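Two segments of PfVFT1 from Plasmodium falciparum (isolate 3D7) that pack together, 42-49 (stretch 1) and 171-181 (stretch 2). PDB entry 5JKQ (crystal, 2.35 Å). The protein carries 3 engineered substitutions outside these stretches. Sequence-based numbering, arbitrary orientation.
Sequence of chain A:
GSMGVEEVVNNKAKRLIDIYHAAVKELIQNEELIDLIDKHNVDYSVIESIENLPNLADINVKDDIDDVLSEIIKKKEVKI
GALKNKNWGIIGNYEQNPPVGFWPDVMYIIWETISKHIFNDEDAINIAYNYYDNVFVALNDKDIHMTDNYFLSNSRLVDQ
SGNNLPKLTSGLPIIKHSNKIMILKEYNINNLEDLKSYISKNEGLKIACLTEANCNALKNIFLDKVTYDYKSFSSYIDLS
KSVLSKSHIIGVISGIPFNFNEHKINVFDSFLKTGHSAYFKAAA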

# COMPACT_ATOMS: atom_id res chain seq x y z
N VAL A 42 9.12 2.81 -10.88
CA VAL A 42 8.83 2.05 -9.67
C VAL A 42 8.06 0.78 -10.02
O VAL A 42 7.33 0.74 -11.01
CB VAL A 42 8.03 2.89 -8.64
CG1 VAL A 42 8.91 3.99 -8.06
CG2 VAL A 42 6.78 3.48 -9.27
N ASP A 43 8.25 -0.25 -9.21
CA ASP A 43 7.73 -1.58 -9.52
C ASP A 43 6.39 -1.83 -8.83
O ASP A 43 6.27 -2.71 -7.97
CB ASP A 43 8.75 -2.64 -9.11
CG ASP A 43 8.46 -4.01 -9.71
OD1 ASP A 43 7.63 -4.09 -10.64
OD2 ASP A 43 9.08 -4.99 -9.26
N TYR A 44 5.38 -1.05 -9.22
CA TYR A 44 4.03 -1.20 -8.67
C TYR A 44 3.04 -1.57 -9.77
O TYR A 44 3.21 -1.19 -10.93
CB TYR A 44 3.57 0.09 -7.99
CG TYR A 44 4.37 0.48 -6.76
CD1 TYR A 44 4.36 -0.32 -5.63
CD2 TYR A 44 5.10 1.65 -6.74
CE1 TYR A 44 5.08 0.04 -4.50
CE2 TYR A 44 5.82 2.02 -5.62
CZ TYR A 44 5.81 1.21 -4.50
OH TYR A 44 6.53 1.57 -3.39
N SER A 45 2.00 -2.30 -9.38
CA SER A 45 0.89 -2.60 -10.28
C SER A 45 -0.38 -1.95 -9.75
O SER A 45 -0.58 -1.84 -8.54
CB SER A 45 0.70 -4.12 -10.42
OG SER A 45 0.26 -4.70 -9.21
N VAL A 46 -1.25 -1.51 -10.67
CA VAL A 46 -2.51 -0.88 -10.30
C VAL A 46 -3.59 -1.93 -10.08
O VAL A 46 -3.46 -3.07 -10.55
CB VAL A 46 -2.99 0.12 -11.36
CG1 VAL A 46 -2.03 1.30 -11.44
CG2 VAL A 46 -3.14 -0.55 -12.73
N ILE A 47 -4.65 -1.55 -9.38
CA ILE A 47 -5.76 -2.46 -9.11
C ILE A 47 -6.25 -3.07 -10.42
O ILE A 47 -6.42 -2.38 -11.42
CB ILE A 47 -6.92 -1.74 -8.36
CG1 ILE A 47 -8.09 -2.69 -8.15
CG2 ILE A 47 -7.37 -0.49 -9.12
CD1 ILE A 47 -8.80 -2.50 -6.81
N GLU A 48 -6.45 -4.38 -10.39
CA GLU A 48 -6.71 -5.15 -11.61
C GLU A 48 -8.12 -4.94 -12.16
O GLU A 48 -8.31 -4.89 -13.38
CB GLU A 48 -6.46 -6.65 -11.36
CG GLU A 48 -7.38 -7.31 -10.33
CD GLU A 48 -7.01 -7.00 -8.89
OE1 GLU A 48 -7.92 -6.89 -8.05
OE2 GLU A 48 -5.80 -6.86 -8.60
N SER A 49 -9.09 -4.81 -11.27
CA SER A 49 -10.49 -4.66 -11.67
C SER A 49 -11.06 -3.31 -11.25
O SER A 49 -11.02 -2.95 -10.07
CB SER A 49 -11.34 -5.79 -11.07
OG SER A 49 -12.70 -5.63 -11.42
N GLY A 171 -9.76 2.05 2.15
CA GLY A 171 -10.11 2.06 0.74
C GLY A 171 -9.54 0.82 0.08
O GLY A 171 -8.87 0.02 0.73
N LEU A 172 -9.82 0.65 -1.21
CA LEU A 172 -9.30 -0.48 -1.97
C LEU A 172 -7.77 -0.50 -1.96
O LEU A 172 -7.14 0.55 -1.84
CB LEU A 172 -9.80 -0.42 -3.42
CG LEU A 172 -11.28 -0.69 -3.67
CD1 LEU A 172 -11.67 -0.19 -5.06
CD2 LEU A 172 -11.57 -2.17 -3.54
N PRO A 173 -7.18 -1.69 -2.07
CA PRO A 173 -5.73 -1.74 -2.33
C PRO A 173 -5.46 -1.32 -3.77
O PRO A 173 -5.26 -2.17 -4.64
CB PRO A 173 -5.38 -3.21 -2.07
CG PRO A 173 -6.63 -3.95 -2.36
CD PRO A 173 -7.76 -3.04 -1.94
N ILE A 174 -5.46 -0.01 -4.01
CA ILE A 174 -5.39 0.53 -5.37
C ILE A 174 -4.06 0.22 -6.05
O ILE A 174 -3.99 0.13 -7.28
CB ILE A 174 -5.60 2.06 -5.37
CG1 ILE A 174 -4.59 2.76 -4.45
CG2 ILE A 174 -7.02 2.40 -4.94
CD1 ILE A 174 -4.41 4.24 -4.74
N ILE A 175 -3.01 0.08 -5.24
CA ILE A 175 -1.66 -0.13 -5.75
C ILE A 175 -0.99 -1.25 -4.96
O ILE A 175 -1.04 -1.27 -3.73
CB ILE A 175 -0.83 1.16 -5.66
CG1 ILE A 175 -1.44 2.23 -6.57
CG2 ILE A 175 0.62 0.92 -6.07
CD1 ILE A 175 -0.89 3.63 -6.34
N LYS A 176 -0.35 -2.16 -5.68
CA LYS A 176 0.32 -3.31 -5.08
C LYS A 176 1.77 -3.42 -5.54
O LYS A 176 2.13 -2.88 -6.59
CB LYS A 176 -0.41 -4.61 -5.42
CG LYS A 176 -1.92 -4.56 -5.24
CD LYS A 176 -2.54 -5.90 -5.59
CE LYS A 176 -4.06 -5.82 -5.69
NZ LYS A 176 -4.73 -6.80 -4.79
N HIS A 177 2.59 -4.10 -4.75
CA HIS A 177 3.88 -4.58 -5.22
C HIS A 177 3.95 -6.08 -4.92
O HIS A 177 3.28 -6.57 -4.01
CB HIS A 177 5.04 -3.81 -4.58
CG HIS A 177 5.33 -4.19 -3.16
ND1 HIS A 177 4.90 -3.44 -2.09
CD2 HIS A 177 6.04 -5.22 -2.64
CE1 HIS A 177 5.32 -4.00 -0.97
NE2 HIS A 177 6.01 -5.08 -1.27
N SER A 178 4.75 -6.80 -5.70
CA SER A 178 4.83 -8.25 -5.58
C SER A 178 5.99 -8.68 -4.69
O SER A 178 6.87 -7.89 -4.37
CB SER A 178 4.96 -8.88 -6.96
OG SER A 178 4.74 -10.28 -6.89
N ASN A 179 5.96 -9.95 -4.29
CA ASN A 179 7.01 -10.53 -3.46
C ASN A 179 7.76 -11.62 -4.21
O ASN A 179 7.18 -12.64 -4.58
CB ASN A 179 6.42 -11.09 -2.16
CG ASN A 179 5.80 -10.01 -1.30
OD1 ASN A 179 6.45 -9.45 -0.43
ND2 ASN A 179 4.52 -9.72 -1.54
N LYS A 180 9.05 -11.39 -4.44
CA LYS A 180 9.87 -12.36 -5.15
C LYS A 180 10.50 -13.35 -4.18
O LYS A 180 10.69 -13.04 -3.00
CB LYS A 180 10.95 -11.64 -5.96
CG LYS A 180 10.39 -10.57 -6.88
CD LYS A 180 11.47 -9.96 -7.76
CE LYS A 180 10.93 -8.80 -8.58
NZ LYS A 180 9.78 -9.20 -9.45
N ILE A 181 10.80 -14.54 -4.68
CA ILE A 181 11.38 -15.60 -3.86
C ILE A 181 12.71 -16.02 -4.47
O ILE A 181 12.75 -16.49 -5.60
CB ILE A 181 10.44 -16.82 -3.76
CG1 ILE A 181 9.12 -16.42 -3.12
CG2 ILE A 181 11.10 -17.95 -2.96
CD1 ILE A 181 8.04 -17.48 -3.18

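Short antiparallel pairings show how a few backbone hydrogen bonds can fix a register that side chains then exploit, and the contact between residues 42-49 and 171-181 of PfVFT1 is a compact example. Some 530 Å² is buried, counting both sides, and Ile47, Lys176 and Tyr44 give up the most surface.

Lys176 supplies the anchor. Its backbone pairs with Ser45 in both directions: Ser45 N donates to Lys176 O at 2.9 Å, and Lys176 N returns a bond to Ser45 O, also at 2.9 Å. Both are nearly straight, at 165° and 172°, as expected of a hydrogen-bonded antiparallel pair. The two side chains share one face of the sheet, with Ser45 OG 3.8 Å from Lys176 CB. The extended lysine chain carries its amine to Glu48, where Glu48 OE2 and Lys176 NZ form a long salt bridge at 4.0 Å.

Tyr44 fits against the same backbone. Its CA lies 3.3 Å from Lys176 O, a CA-H...O contact that supplements the bond from Ser45 N to that oxygen. Tyr44 CB packs on Ile175 CG2 at 3.6 Å, while the ring atom Tyr44 CD1 approaches His177 CB at 3.7 Å. The phenol OH is hydrogen-bonded elsewhere in the structure.

Ile47, the buried member of stretch 1, covers the largest area. Its N reaches Ile174 O at 2.8 Å, but the angle of 129° makes this a weak bond: a short distance alone does not ensure good alignment. The same Ile174 O accepts a CA-H...O contact from Val46 CA at 3.5 Å. Beyond the backbone, Ile47 CD1 meets Leu172 CD1 at 4.1 Å, extending the contact past the paired residues through apolar packing.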